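Local atomic coordinates of Lactamase_B domain-containing protein (Bacillus lehensis G1, PDB entry 7EV5), a protein that binds two zinc ions in a metallo-beta-lactamase fold and probably acts as a hydrolase with both B3 beta-lactamase and glyoxalase II activity. Residues E143-S148 with I186-H191. Numbering follows the deposited sequence.
Sequences EAVLFS and IVASGH. With ZN (zinc ion), chain C.
Ala188 meets four residues of segment 143-148, two of them through its side chain. Its CB packs against CG2 of Val145 at 3.9 Å and against CD1 of Phe147 at 3.7 Å, obliquely to the ring. Val145 CG2 also sits over one face of the Phe147 ring, offset toward its rim. The methyl lies anti to the backbone N of Val145, and on its other flank it touches CG2 of Ile186 at 4.1 Å. Val145, Phe147, Ile186 and Ala188 thus share one face of a parallel strand pair. Leu146 and Val187 point to the other face, where Val187 CG1 lies 3.6 Å from Ser148 OG.

The backbone bonds follow the parallel pattern. Ile186 N donates to Ala144 O, and Leu146 N returns a bond to Ile186 O at 2.8 Å. Ala188 N then donates to Leu146 O at 2.8 Å. The last bond, Ser148 N to Ala188 O, is weak at 3.3 Å. The CA of Phe147 also approaches Ala188 O. The short strand axes are turned by 27° against each other.

Past Ser189 the chain turns at Gly190. His191 follows and binds a zinc ion through NE2 at 2.0 Å. Asp58, His59, Asp150 and a water complete its shell, and Asp150 also binds the second zinc. The strand pair therefore leads directly into the dinuclear zinc site.

On the Phe147 side, the ring stacks on Phe27 and meets Tyr15, which belong to strands of the other sheet of the alpha-beta/beta-alpha sandwich. Within its own sheet, the pair is flanked by antiparallel strand 136-140, with a G1 beta bulge where Ala144 and Val145 face Tyr140, and beyond 186-189 by antiparallel strand 195-196.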
ATOM      1  N   GLU A 143      14.487  -6.021   6.305  1.00 15.42           N
ATOM      2  CA  GLU A 143      14.178  -7.271   5.623  1.00 14.98           C
ATOM      3  C   GLU A 143      14.092  -7.106   4.116  1.00 17.38           C
ATOM      4  O   GLU A 143      13.599  -8.007   3.434  1.00 19.03           O
ATOM      5  CB  GLU A 143      12.911  -7.925   6.183  1.00 17.08           C
ATOM      6  CG  GLU A 143      12.974  -8.262   7.676  1.00 23.84           C
ATOM      7  CD  GLU A 143      13.999  -9.336   8.014  1.00 27.01           C
ATOM      8  OE1 GLU A 143      14.326 -10.151   7.132  1.00 29.31           O
ATOM      9  OE2 GLU A 143      14.470  -9.363   9.171  1.00 28.80           O
ATOM     10  N   ALA A 144      14.563  -5.978   3.586  1.00 14.81           N
ATOM     11  CA  ALA A 144      14.710  -5.776   2.146  1.00 13.35           C
ATOM     12  C   ALA A 144      13.398  -6.005   1.394  1.00 15.72           C
ATOM     13  O   ALA A 144      13.319  -6.796   0.452  1.00 14.41           O
ATOM     14  CB  ALA A 144      15.842  -6.640   1.579  1.00 17.40           C
ATOM     15  N   VAL A 145      12.358  -5.294   1.820  1.00 14.51           N
ATOM     16  CA  VAL A 145      11.042  -5.403   1.211  1.00 14.02           C
ATOM     17  C   VAL A 145      10.477  -4.005   1.004  1.00 12.36           C
ATOM     18  O   VAL A 145      10.637  -3.127   1.859  1.00 13.11           O
ATOM     19  CB  VAL A 145      10.086  -6.299   2.039  1.00 14.14           C
ATOM     20  CG1 VAL A 145      10.034  -5.864   3.483  1.00 16.01           C
ATOM     21  CG2 VAL A 145       8.689  -6.323   1.432  1.00 15.86           C
ATOM     22  N   LEU A 146       9.823  -3.807  -0.137  1.00 10.59           N
ATOM     23  CA  LEU A 146       9.249  -2.529  -0.532  1.00 14.13           C
ATOM     24  C   LEU A 146       7.744  -2.707  -0.669  1.00 10.66           C
ATOM     25  O   LEU A 146       7.278  -3.488  -1.505  1.00 10.88           O
ATOM     26  CB  LEU A 146       9.844  -2.079  -1.869  1.00 11.73           C
ATOM     27  CG  LEU A 146       9.272  -0.786  -2.466  1.00 11.22           C
ATOM     28  CD1 LEU A 146       9.755   0.431  -1.704  1.00 12.41           C
ATOM     29  CD2 LEU A 146       9.664  -0.704  -3.946  1.00 12.86           C
ATOM     30  N   PHE A 147       6.980  -1.966   0.132  1.00 10.54           N
ATOM     31  CA  PHE A 147       5.522  -1.985   0.033  1.00  9.21           C
ATOM     32  C   PHE A 147       5.148  -0.808  -0.856  1.00  8.72           C
ATOM     33  O   PHE A 147       5.006   0.318  -0.389  1.00  9.09           O
ATOM     34  CB  PHE A 147       4.901  -1.920   1.423  1.00  8.84           C
ATOM     35  CG  PHE A 147       5.375  -3.026   2.325  1.00 10.14           C
ATOM     36  CD1 PHE A 147       4.778  -4.272   2.269  1.00 10.00           C
ATOM     37  CD2 PHE A 147       6.438  -2.830   3.196  1.00 11.10           C
ATOM     38  CE1 PHE A 147       5.203  -5.298   3.074  1.00 11.59           C
ATOM     39  CE2 PHE A 147       6.883  -3.865   4.008  1.00  9.91           C
ATOM     40  CZ  PHE A 147       6.270  -5.103   3.950  1.00  9.70           C
ATOM     41  N   SER A 148       5.008  -1.080  -2.156  1.00  9.04           N
ATOM     42  CA  SER A 148       4.903  -0.035  -3.173  1.00  9.86           C
ATOM     43  C   SER A 148       3.514   0.088  -3.795  1.00  8.85           C
ATOM     44  O   SER A 148       3.362   0.767  -4.813  1.00  9.08           O
ATOM     45  CB  SER A 148       5.960  -0.246  -4.260  1.00  9.05           C
ATOM     46  OG  SER A 148       6.039  -1.611  -4.654  1.00 10.85           O
ATOM     47  N   ILE A 186      12.312  -7.284  -2.232  1.00 12.39           N
ATOM     48  CA  ILE A 186      11.012  -7.819  -2.619  1.00 13.87           C
ATOM     49  C   ILE A 186      10.070  -6.666  -2.928  1.00 11.74           C
ATOM     50  O   ILE A 186       9.975  -5.696  -2.163  1.00 11.76           O
ATOM     51  CB  ILE A 186      10.457  -8.721  -1.509  1.00 12.05           C
ATOM     52  CG1 ILE A 186      11.255 -10.031  -1.456  1.00 14.73           C
ATOM     53  CG2 ILE A 186       8.975  -8.991  -1.713  1.00 16.10           C
ATOM     54  CD1 ILE A 186      10.952 -10.880  -0.226  1.00 15.48           C
ATOM     55  N   VAL A 187       9.397  -6.749  -4.075  1.00 11.31           N
ATOM     56  CA  VAL A 187       8.345  -5.803  -4.433  1.00 12.39           C
ATOM     57  C   VAL A 187       7.033  -6.401  -3.938  1.00 11.13           C
ATOM     58  O   VAL A 187       6.518  -7.374  -4.504  1.00 12.78           O
ATOM     59  CB  VAL A 187       8.325  -5.512  -5.934  1.00 12.32           C
ATOM     60  CG1 VAL A 187       7.155  -4.595  -6.293  1.00 13.64           C
ATOM     61  CG2 VAL A 187       9.636  -4.870  -6.350  1.00 15.01           C
ATOM     62  N   ALA A 188       6.519  -5.853  -2.835  1.00 10.66           N
ATOM     63  CA  ALA A 188       5.268  -6.308  -2.227  1.00  9.73           C
ATOM     64  C   ALA A 188       4.203  -5.322  -2.695  1.00  8.73           C
ATOM     65  O   ALA A 188       4.006  -4.258  -2.106  1.00 10.87           O
ATOM     66  CB  ALA A 188       5.396  -6.363  -0.706  1.00 10.25           C
ATOM     67  N   SER A 189       3.530  -5.678  -3.782  1.00  9.41           N
ATOM     68  CA  SER A 189       2.630  -4.793  -4.502  1.00  9.77           C
ATOM     69  C   SER A 189       1.176  -5.089  -4.167  1.00  9.85           C
ATOM     70  O   SER A 189       0.842  -6.039  -3.457  1.00 10.30           O
ATOM     71  CB  SER A 189       2.864  -4.923  -6.007  1.00  9.41           C
ATOM     72  OG  SER A 189       2.368  -6.166  -6.469  1.00 12.35           O
ATOM     73  N   GLY A 190       0.299  -4.227  -4.673  1.00  9.23           N
ATOM     74  CA  GLY A 190      -1.104  -4.315  -4.326  1.00  9.40           C
ATOM     75  C   GLY A 190      -1.857  -5.439  -5.002  1.00  9.46           C
ATOM     76  O   GLY A 190      -2.951  -5.772  -4.552  1.00 10.64           O
ATOM     77  N   HIS A 191      -1.325  -6.006  -6.082  1.00 10.39           N
ATOM     78  CA  HIS A 191      -2.087  -6.999  -6.835  1.00  9.50           C
ATOM     79  C   HIS A 191      -1.141  -8.052  -7.384  1.00 11.46           C
ATOM     80  O   HIS A 191      -0.123  -7.706  -7.984  1.00 11.98           O
ATOM     81  CB  HIS A 191      -2.856  -6.314  -7.980  1.00 10.78           C
ATOM     82  CG  HIS A 191      -3.819  -5.265  -7.501  1.00 11.54           C
ATOM     83  ND1 HIS A 191      -5.114  -5.556  -7.139  1.00 11.83           N
ATOM     84  CD2 HIS A 191      -3.660  -3.935  -7.285  1.00 10.71           C
ATOM     85  CE1 HIS A 191      -5.718  -4.456  -6.730  1.00 12.24           C
ATOM     86  NE2 HIS A 191      -4.856  -3.456  -6.802  1.00 10.59           N
TER
HETATM   87 ZN    ZN C 302      -5.189  -1.580  -6.115  1.00 11.60          ZN
HETATM   88  O   HOH W   1      -6.116   0.074  -6.755  1.00 11.56           O